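Local coordinates for protein chlorella virus DNA ligase-adenylate (Chlorella virus, PDB 1FVI) that probably seals nicks in DNA in an ATP-dependent reaction that proceeds through a covalent enzyme-adenylate intermediate, at residues Thr36-Arg41 against Val50-Leu55; Trp96-Thr101 against Gly169-Gly174; Gly174-Thr177 against Gly181-Leu184. The protein carries 1 engineered substitution. All blocks are in the same frame, centred on the assembly; numbering follows the deposited sequence.

How the contacts relate
From the N terminus, contact 1 comes first, closing the short loop between edge strand 38-39 and helix 49-58. Contact 2 then spans 67 residues, linking the end of strand 92-99, in the same sheet as strand 38-39, to the long loop between strands 162-165 and 184-186. Contact 3 closes a three-residue turn within that loop and begins at Gly174, where contact 2 ends. The loops therefore follow one another in series. Contacts 2 and 3 have centres about 11 Å apart and pack together through Lys170 and Ile182. The centres of contacts 1 and 3 are about 25 Å apart, yet Arg41 and Arg175 converge on one sulfate.

Contact 1 of 3, residues Thr36-Arg41 against Val50-Leu55; sequences TQMLSR and VMNRLL. With SO4 (sulfate ion), chain B.
Gln37 opens the contact by crossing the side chain of Asn52 at a slant, its CB 3.5 Å from Asn52 OD1. The two amide groups are close, with planes 34° apart. The backbone N of Met38 donates a hydrogen bond to Asn52 OD1 at 2.8 Å, with an N-H...O angle of 153°, and the donor stands above the plane of the acceptor carbonyl. Asn52 reaches the strand through a chi1 of -162°, which turns CG away from its own backbone N, and its ND2 bonds to Ile46 O. Since Met38 also pairs through its backbone with Ile46, this one amide, set on the helix, ties together two neighbouring pieces of chain and is itself held at both polar ends.

The Met38 side chain continues from beside Asn52 to Leu55, which it crosses at about a right angle. Met38 CG, anti to the carbonyl carbon, lies 3.5 Å from Leu55 CB, and the bend at chi2 brings Met38 SD to 3.8 Å from that carbon. Further on, Arg41 belongs to the AMP pocket. Its NH1 and NH2 reach O4 and O1 of a sulfate, each at 3.1 Å; this ion, probably from the crystallisation liquor, is also bonded by Lys185.

Strand 38-39 is an outermost strand of a mixed five-stranded sheet, paired with strand 30-34, and helix 49-58 covers the sheet: Leu55 touches Tyr94 of strand 92-99 and both Val131 and Ile133 of strand 131-135, while Met38 also meets Tyr94.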
loop_
_atom_site.group_PDB
_atom_site.type_symbol
_atom_site.label_atom_id
_atom_site.label_comp_id
_atom_site.label_asym_id
_atom_site.label_seq_id
_atom_site.Cartn_x
_atom_site.Cartn_y
_atom_site.Cartn_z
ATOM N N THR A 36 2.620 21.642 -12.021
ATOM C CA THR A 36 1.816 22.493 -12.903
ATOM C C THR A 36 0.502 21.746 -13.158
ATOM O O THR A 36 -0.583 22.315 -13.067
ATOM C CB THR A 36 2.554 22.832 -14.226
ATOM O OG1 THR A 36 3.917 23.181 -13.939
ATOM C CG2 THR A 36 1.883 24.018 -14.934
ATOM N N GLN A 37 0.629 20.458 -13.470
ATOM C CA GLN A 37 -0.486 19.541 -13.686
ATOM C C GLN A 37 0.001 18.152 -13.232
ATOM O O GLN A 37 1.169 18.000 -12.867
ATOM C CB GLN A 37 -0.882 19.493 -15.154
ATOM C CG GLN A 37 0.195 18.980 -16.086
ATOM C CD GLN A 37 -0.269 18.909 -17.529
ATOM O OE1 GLN A 37 0.541 19.002 -18.453
ATOM N NE2 GLN A 37 -1.577 18.722 -17.732
ATOM N N MET A 38 -0.879 17.151 -13.231
ATOM C CA MET A 38 -0.467 15.805 -12.825
ATOM C C MET A 38 0.351 15.111 -13.909
ATOM O O MET A 38 -0.061 15.028 -15.070
ATOM C CB MET A 38 -1.655 14.940 -12.414
ATOM C CG MET A 38 -2.422 15.481 -11.224
ATOM S SD MET A 38 -1.420 16.073 -9.819
ATOM C CE MET A 38 -0.919 14.562 -9.018
ATOM N N LEU A 39 1.545 14.677 -13.511
ATOM C CA LEU A 39 2.495 14.002 -14.387
ATOM C C LEU A 39 2.688 12.546 -13.935
ATOM O O LEU A 39 2.482 12.209 -12.762
ATOM C CB LEU A 39 3.852 14.729 -14.319
ATOM C CG LEU A 39 4.164 16.022 -15.101
ATOM C CD1 LEU A 39 2.952 16.877 -15.348
ATOM C CD2 LEU A 39 5.235 16.808 -14.363
ATOM N N SER A 40 3.052 11.683 -14.874
ATOM C CA SER A 40 3.315 10.280 -14.553
ATOM C C SER A 40 4.826 10.159 -14.263
ATOM O O SER A 40 5.522 11.187 -14.155
ATOM C CB SER A 40 2.902 9.377 -15.718
ATOM O OG SER A 40 3.737 9.592 -16.833
ATOM N N ARG A 41 5.334 8.931 -14.134
ATOM C CA ARG A 41 6.756 8.728 -13.851
ATOM C C ARG A 41 7.677 9.174 -14.975
ATOM O O ARG A 41 8.827 9.518 -14.727
ATOM C CB ARG A 41 7.061 7.281 -13.461
ATOM C CG ARG A 41 6.872 6.248 -14.531
ATOM C CD ARG A 41 7.185 4.865 -13.956
ATOM N NE ARG A 41 8.623 4.596 -13.870
ATOM C CZ ARG A 41 9.219 3.985 -12.851
ATOM N NH1 ARG A 41 8.509 3.590 -11.807
ATOM N NH2 ARG A 41 10.511 3.693 -12.917
ATOM N N VAL A 50 -9.864 14.362 -16.403
ATOM C CA VAL A 50 -10.677 14.646 -15.223
ATOM C C VAL A 50 -9.820 14.420 -13.974
ATOM O O VAL A 50 -9.845 15.230 -13.047
ATOM C CB VAL A 50 -11.910 13.712 -15.151
ATOM C CG1 VAL A 50 -12.838 14.130 -14.012
ATOM C CG2 VAL A 50 -12.641 13.695 -16.485
ATOM N N MET A 51 -9.067 13.316 -13.960
ATOM C CA MET A 51 -8.192 12.988 -12.830
ATOM C C MET A 51 -7.147 14.073 -12.707
ATOM O O MET A 51 -6.881 14.589 -11.622
ATOM C CB MET A 51 -7.461 11.660 -13.060
ATOM C CG MET A 51 -8.322 10.425 -13.011
ATOM S SD MET A 51 -7.283 8.943 -12.993
ATOM C CE MET A 51 -8.410 7.738 -12.298
ATOM N N ASN A 52 -6.558 14.399 -13.850
ATOM C CA ASN A 52 -5.524 15.413 -13.932
ATOM C C ASN A 52 -6.030 16.728 -13.341
ATOM O O ASN A 52 -5.481 17.219 -12.352
ATOM C CB ASN A 52 -5.087 15.581 -15.390
ATOM C CG ASN A 52 -3.739 16.290 -15.520
ATOM O OD1 ASN A 52 -3.332 17.036 -14.630
ATOM N ND2 ASN A 52 -3.035 16.032 -16.619
ATOM N N ARG A 53 -7.150 17.224 -13.864
ATOM C CA ARG A 53 -7.727 18.474 -13.391
ATOM C C ARG A 53 -8.080 18.442 -11.911
ATOM O O ARG A 53 -7.659 19.319 -11.163
ATOM C CB ARG A 53 -8.942 18.846 -14.243
ATOM C CG ARG A 53 -9.751 20.049 -13.755
ATOM C CD ARG A 53 -10.960 19.615 -12.917
ATOM N NE ARG A 53 -11.847 18.711 -13.646
ATOM C CZ ARG A 53 -13.047 18.331 -13.221
ATOM N NH1 ARG A 53 -13.522 18.771 -12.062
ATOM N NH2 ARG A 53 -13.772 17.500 -13.957
ATOM N N LEU A 54 -8.838 17.430 -11.493
ATOM C CA LEU A 54 -9.248 17.277 -10.099
ATOM C C LEU A 54 -8.060 17.308 -9.136
ATOM O O LEU A 54 -8.031 18.101 -8.184
ATOM C CB LEU A 54 -10.020 15.961 -9.904
ATOM C CG LEU A 54 -11.432 15.790 -10.485
ATOM C CD1 LEU A 54 -11.933 14.360 -10.298
ATOM C CD2 LEU A 54 -12.385 16.758 -9.821
ATOM N N LEU A 55 -7.087 16.429 -9.368
ATOM C CA LEU A 55 -5.908 16.381 -8.508
ATOM C C LEU A 55 -5.087 17.677 -8.558
ATOM O O LEU A 55 -4.576 18.104 -7.529
ATOM C CB LEU A 55 -5.025 15.178 -8.854
ATOM C CG LEU A 55 -5.593 13.789 -8.542
ATOM C CD1 LEU A 55 -4.682 12.712 -9.124
ATOM C CD2 LEU A 55 -5.766 13.612 -7.046
HETATM S S SO4 B . 10.453 0.483 -10.228
HETATM O O1 SO4 B . 11.195 1.151 -11.292
HETATM O O2 SO4 B . 11.193 0.583 -8.924
HETATM O O3 SO4 B . 10.196 -1.016 -10.536
HETATM O O4 SO4 B . 9.066 1.108 -10.100
#

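Contact 2 of 3, residues Trp96-Thr101 against Gly169-Gly174; sequences WFDYVT and GKYKFG. With AMP (adenosine monophosphate), chain C.
Val100 and Tyr171 mark the closest approach of the two backbones, with CA atoms 7.3 Å apart; no hydrogen bond joins the segments, which meet through side chains. Residues 96-99 end a strand, whereas 169-174 is loop, with an inverse gamma turn centred on Phe173. Tyr171 bridges the gap. The ring is carried across by a chi1 of -169°, which sets CG opposite the backbone N, and it reaches the end of the strand, where Val100 CG2, just beyond it, comes obliquely to 3.4 Å from Tyr171 CD1. Asp98 OD2 lies at the ring edge, near its plane, 3.2 Å from Tyr171 CD1.

Phe97 and Asp98 together face Asp64 of strand 63-68 in a classic beta bulge of the nucleotide-binding domain, and both side chains touch Asp64. The Phe97 ring stacks on the adenine of AMP, whose N1 stands 3.7 Å above the ring centre. Asp98 serves the buried polar network: OD1 accepts Tyr99 N at 2.8 Å, and OD2 forms salt bridges to Arg165 and Arg111, which should favour a charged carboxylate. Beyond the ring, Tyr171 OH hydrogen-bonds to Asp64 OD2 and to Leu6 N.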
loop_
_atom_site.group_PDB
_atom_site.type_symbol
_atom_site.label_atom_id
_atom_site.label_comp_id
_atom_site.label_asym_id
_atom_site.label_seq_id
_atom_site.Cartn_x
_atom_site.Cartn_y
_atom_site.Cartn_z
ATOM N N TRP A 96 -0.942 10.256 -1.111
ATOM C CA TRP A 96 0.031 11.348 -1.138
ATOM C C TRP A 96 1.135 11.054 -0.157
ATOM O O TRP A 96 0.942 11.184 1.046
ATOM C CB TRP A 96 -0.700 12.636 -0.760
ATOM C CG TRP A 96 0.079 13.933 -0.867
ATOM C CD1 TRP A 96 1.272 14.135 -1.492
ATOM C CD2 TRP A 96 -0.288 15.195 -0.276
ATOM N NE1 TRP A 96 1.679 15.439 -1.316
ATOM C CE2 TRP A 96 0.744 16.110 -0.573
ATOM C CE3 TRP A 96 -1.388 15.633 0.484
ATOM C CZ2 TRP A 96 0.720 17.442 -0.133
ATOM C CZ3 TRP A 96 -1.414 16.962 0.920
ATOM C CH2 TRP A 96 -0.359 17.847 0.607
ATOM N N PHE A 97 2.296 10.652 -0.665
ATOM C CA PHE A 97 3.402 10.308 0.219
ATOM C C PHE A 97 4.582 11.275 0.339
ATOM O O PHE A 97 5.441 11.088 1.210
ATOM C CB PHE A 97 3.884 8.871 -0.045
ATOM C CG PHE A 97 4.273 8.595 -1.472
ATOM C CD1 PHE A 97 5.352 9.274 -2.072
ATOM C CD2 PHE A 97 3.642 7.578 -2.183
ATOM C CE1 PHE A 97 5.801 8.935 -3.352
ATOM C CE2 PHE A 97 4.079 7.220 -3.470
ATOM C CZ PHE A 97 5.163 7.897 -4.059
ATOM N N ASP A 98 4.638 12.290 -0.529
ATOM C CA ASP A 98 5.714 13.270 -0.463
ATOM C C ASP A 98 5.264 14.643 -0.942
ATOM O O ASP A 98 4.269 14.771 -1.649
ATOM C CB ASP A 98 6.962 12.798 -1.223
ATOM C CG ASP A 98 8.259 13.252 -0.561
ATOM O OD1 ASP A 98 8.220 14.098 0.361
ATOM O OD2 ASP A 98 9.332 12.760 -0.970
ATOM N N TYR A 99 6.033 15.655 -0.554
ATOM C CA TYR A 99 5.747 17.054 -0.856
ATOM C C TYR A 99 7.050 17.835 -0.863
ATOM O O TYR A 99 7.626 18.071 0.206
ATOM C CB TYR A 99 4.869 17.623 0.269
ATOM C CG TYR A 99 4.382 19.040 0.069
ATOM C CD1 TYR A 99 4.265 19.589 -1.213
ATOM C CD2 TYR A 99 3.949 19.801 1.157
ATOM C CE1 TYR A 99 3.719 20.852 -1.407
ATOM C CE2 TYR A 99 3.398 21.064 0.975
ATOM C CZ TYR A 99 3.283 21.579 -0.312
ATOM O OH TYR A 99 2.703 22.808 -0.511
ATOM N N VAL A 100 7.508 18.262 -2.036
ATOM C CA VAL A 100 8.746 19.024 -2.058
ATOM C C VAL A 100 8.614 20.484 -1.636
ATOM O O VAL A 100 9.458 20.947 -0.887
ATOM C CB VAL A 100 9.560 18.848 -3.365
ATOM C CG1 VAL A 100 10.732 19.869 -3.440
ATOM C CG2 VAL A 100 10.154 17.455 -3.384
ATOM N N THR A 101 7.564 21.196 -2.052
ATOM C CA THR A 101 7.390 22.609 -1.651
ATOM C C THR A 101 8.397 23.508 -2.389
ATOM O O THR A 101 8.017 24.297 -3.248
ATOM C CB THR A 101 7.483 22.787 -0.070
ATOM O OG1 THR A 101 6.186 22.650 0.516
ATOM C CG2 THR A 101 8.066 24.123 0.348
ATOM N N GLY A 169 16.496 11.842 4.747
ATOM C CA GLY A 169 16.635 11.755 3.301
ATOM C C GLY A 169 16.095 12.934 2.495
ATOM O O GLY A 169 15.058 13.524 2.791
ATOM N N LYS A 170 16.805 13.248 1.429
ATOM C CA LYS A 170 16.441 14.339 0.548
ATOM C C LYS A 170 15.565 13.758 -0.540
ATOM O O LYS A 170 15.383 12.540 -0.622
ATOM C CB LYS A 170 17.694 14.902 -0.131
ATOM C CG LYS A 170 18.968 14.769 0.688
ATOM C CD LYS A 170 19.554 13.365 0.592
ATOM C CE LYS A 170 20.076 12.885 1.928
ATOM N NZ LYS A 170 20.436 11.459 1.833
ATOM N N TYR A 171 15.012 14.630 -1.374
ATOM C CA TYR A 171 14.227 14.178 -2.507
ATOM C C TYR A 171 15.241 14.064 -3.651
ATOM O O TYR A 171 15.642 15.071 -4.249
ATOM C CB TYR A 171 13.107 15.174 -2.873
ATOM C CG TYR A 171 12.144 14.573 -3.866
ATOM C CD1 TYR A 171 10.884 14.137 -3.465
ATOM C CD2 TYR A 171 12.527 14.353 -5.192
ATOM C CE1 TYR A 171 10.031 13.492 -4.367
ATOM C CE2 TYR A 171 11.684 13.706 -6.086
ATOM C CZ TYR A 171 10.441 13.281 -5.671
ATOM O OH TYR A 171 9.613 12.638 -6.563
ATOM N N LYS A 172 15.682 12.842 -3.916
ATOM C CA LYS A 172 16.658 12.581 -4.967
ATOM C C LYS A 172 16.011 12.516 -6.346
ATOM O O LYS A 172 14.994 11.845 -6.529
ATOM C CB LYS A 172 17.404 11.268 -4.677
ATOM C CG LYS A 172 18.550 10.958 -5.643
ATOM C CD LYS A 172 19.250 9.674 -5.258
ATOM C CE LYS A 172 20.285 9.279 -6.291
ATOM N NZ LYS A 172 21.028 8.045 -5.918
ATOM N N PHE A 173 16.598 13.218 -7.315
ATOM C CA PHE A 173 16.071 13.211 -8.681
ATOM C C PHE A 173 16.681 11.998 -9.381
ATOM O O PHE A 173 17.490 12.121 -10.294
ATOM C CB PHE A 173 16.422 14.519 -9.404
ATOM C CG PHE A 173 15.930 15.757 -8.690
ATOM C CD1 PHE A 173 16.637 16.947 -8.760
ATOM C CD2 PHE A 173 14.733 15.741 -7.981
ATOM C CE1 PHE A 173 16.148 18.111 -8.138
ATOM C CE2 PHE A 173 14.234 16.894 -7.355
ATOM C CZ PHE A 173 14.945 18.080 -7.437
ATOM N N GLY A 174 16.277 10.816 -8.926
ATOM C CA GLY A 174 16.796 9.581 -9.471
ATOM C C GLY A 174 16.587 8.448 -8.488
ATOM O O GLY A 174 15.924 8.619 -7.459
HETATM P P AMP C . 7.565 -2.543 -6.715
HETATM O O1P AMP C . 8.816 -3.195 -7.098
HETATM O O3P AMP C . 6.739 -2.760 -8.050
HETATM O "O5'" AMP C . 7.744 -1.048 -6.694
HETATM C "C5'" AMP C . 6.548 -0.146 -6.492
HETATM C "C4'" AMP C . 6.704 1.200 -7.165
HETATM O "O4'" AMP C . 5.736 2.061 -6.558
HETATM C "C3'" AMP C . 8.085 1.857 -6.941
HETATM O "O3'" AMP C . 8.593 2.560 -8.075
HETATM C "C2'" AMP C . 7.854 2.860 -5.864
HETATM O "O2'" AMP C . 8.722 3.974 -6.034
HETATM C "C1'" AMP C . 6.348 3.171 -5.946
HETATM N N9 AMP C . 5.779 3.333 -4.622
HETATM C C8 AMP C . 4.648 2.684 -4.181
HETATM N N7 AMP C . 4.378 3.021 -2.951
HETATM C C5 AMP C . 5.350 3.923 -2.542
HETATM C C6 AMP C . 5.581 4.618 -1.345
HETATM N N6 AMP C . 4.781 4.492 -0.260
HETATM N N1 AMP C . 6.655 5.427 -1.323
HETATM C C2 AMP C . 7.427 5.542 -2.379
HETATM N N3 AMP C . 7.331 4.949 -3.572
HETATM C C4 AMP C . 6.249 4.119 -3.627
#

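Contact 3 of 3, residues Gly174-Thr177 against Gly181-Leu184; sequences GRST and GILL
Hydrogen bonds dominate the meeting of Ser176 with Ile182 and Leu183, and most of them converge on one hydroxyl. Ser176 OG accepts Ile182 N at 3.2 Å, with an N-H...O angle of 139°. The next amide, Leu183 N, points to the same oxygen at 3.3 Å in a weak bond that is straighter, at 160°. The hydroxyl in turn donates to Thr177 O at 3.0 Å, within its own segment, from a position tilted off the carbonyl plane. Three bonds, one of them weak, meet at this buried oxygen and would hold its side-chain rotation; a chi1 of 179° carries OG across to the returning arm of the loop, 181-184. Thr177 O has a second donor, Gly181 N, at 3.4 Å, again weak. Gly181 adopts a positive phi, which favours glycine. Within the three-residue connection, Glu180 receives a hydrogen bond from Thr177 N.

A few van der Waals contacts accompany these bonds. Ile182 CB lies 3.4 Å from Ser176 OG, and Ser176 CB sits as close to Leu183 O. Farther along, Leu184 CD2 rests 3.9 Å from Thr177 O.

Among the charged groups, Arg175 NH2 forms a salt bridge to the sulfate that Arg41 also binds, and Glu180 is paired with Lys172.

The side chain of Leu183 comes within about 4 Å of the bound AMP at the nearest atoms, so the bonded turn borders the nucleotide. It leads straight into strand 184-186, which carries Lys185 of the AMP site. Gly174 and Ser176 pair with Leu7, and Leu183 with Ala9 of strand 9-10. On the other flank, Leu184 pairs with Ile164 of strand 162-165, while Leu183 packs on Met163 and Arg165 of that strand.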
loop_
_atom_site.group_PDB
_atom_site.type_symbol
_atom_site.label_atom_id
_atom_site.label_comp_id
_atom_site.label_asym_id
_atom_site.label_seq_id
_atom_site.Cartn_x
_atom_site.Cartn_y
_atom_site.Cartn_z
ATOM N N GLY A 174 16.277 10.816 -8.926
ATOM C CA GLY A 174 16.796 9.581 -9.471
ATOM C C GLY A 174 16.587 8.448 -8.488
ATOM O O GLY A 174 15.924 8.619 -7.459
ATOM N N ARG A 175 17.168 7.292 -8.784
ATOM C CA ARG A 175 17.019 6.134 -7.917
ATOM C C ARG A 175 18.020 6.087 -6.766
ATOM O O ARG A 175 19.214 6.263 -6.952
ATOM C CB ARG A 175 17.100 4.861 -8.743
ATOM C CG ARG A 175 16.777 3.579 -7.967
ATOM C CD ARG A 175 16.893 2.366 -8.896
ATOM N NE ARG A 175 15.644 1.984 -9.558
ATOM C CZ ARG A 175 15.142 2.544 -10.650
ATOM N NH1 ARG A 175 15.790 3.539 -11.251
ATOM N NH2 ARG A 175 13.964 2.132 -11.118
ATOM N N SER A 176 17.506 5.858 -5.567
ATOM C CA SER A 176 18.320 5.752 -4.352
ATOM C C SER A 176 19.178 4.492 -4.419
ATOM O O SER A 176 18.819 3.514 -5.071
ATOM C CB SER A 176 17.392 5.634 -3.129
ATOM O OG SER A 176 18.109 5.506 -1.919
ATOM N N THR A 177 20.345 4.538 -3.797
ATOM C CA THR A 177 21.186 3.352 -3.748
ATOM C C THR A 177 20.850 2.733 -2.387
ATOM O O THR A 177 20.174 3.362 -1.573
ATOM C CB THR A 177 22.684 3.698 -3.808
ATOM O OG1 THR A 177 23.070 4.361 -2.604
ATOM C CG2 THR A 177 22.971 4.601 -4.983
ATOM N N GLY A 181 20.090 4.717 1.490
ATOM C CA GLY A 181 18.939 4.419 2.321
ATOM C C GLY A 181 17.877 5.506 2.279
ATOM O O GLY A 181 17.169 5.705 3.266
ATOM N N ILE A 182 17.746 6.188 1.135
ATOM C CA ILE A 182 16.773 7.279 0.988
ATOM C C ILE A 182 15.393 6.712 0.739
ATOM O O ILE A 182 14.413 7.126 1.364
ATOM C CB ILE A 182 17.180 8.255 -0.172
ATOM C CG1 ILE A 182 18.463 9.015 0.192
ATOM C CG2 ILE A 182 16.070 9.254 -0.478
ATOM C CD1 ILE A 182 19.057 9.753 -0.980
ATOM N N LEU A 183 15.331 5.729 -0.146
ATOM C CA LEU A 183 14.069 5.075 -0.479
ATOM C C LEU A 183 14.404 3.647 -0.840
ATOM O O LEU A 183 15.166 3.411 -1.773
ATOM C CB LEU A 183 13.380 5.770 -1.662
ATOM C CG LEU A 183 11.850 5.787 -1.778
ATOM C CD1 LEU A 183 11.461 5.301 -3.160
ATOM C CD2 LEU A 183 11.126 5.009 -0.628
ATOM N N LEU A 184 13.831 2.706 -0.089
ATOM C CA LEU A 184 14.068 1.281 -0.300
ATOM C C LEU A 184 12.769 0.481 -0.360
ATOM O O LEU A 184 11.812 0.763 0.362
ATOM C CB LEU A 184 14.938 0.704 0.836
ATOM C CG LEU A 184 16.243 1.389 1.281
ATOM C CD1 LEU A 184 16.799 0.638 2.484
ATOM C CD2 LEU A 184 17.268 1.443 0.156
#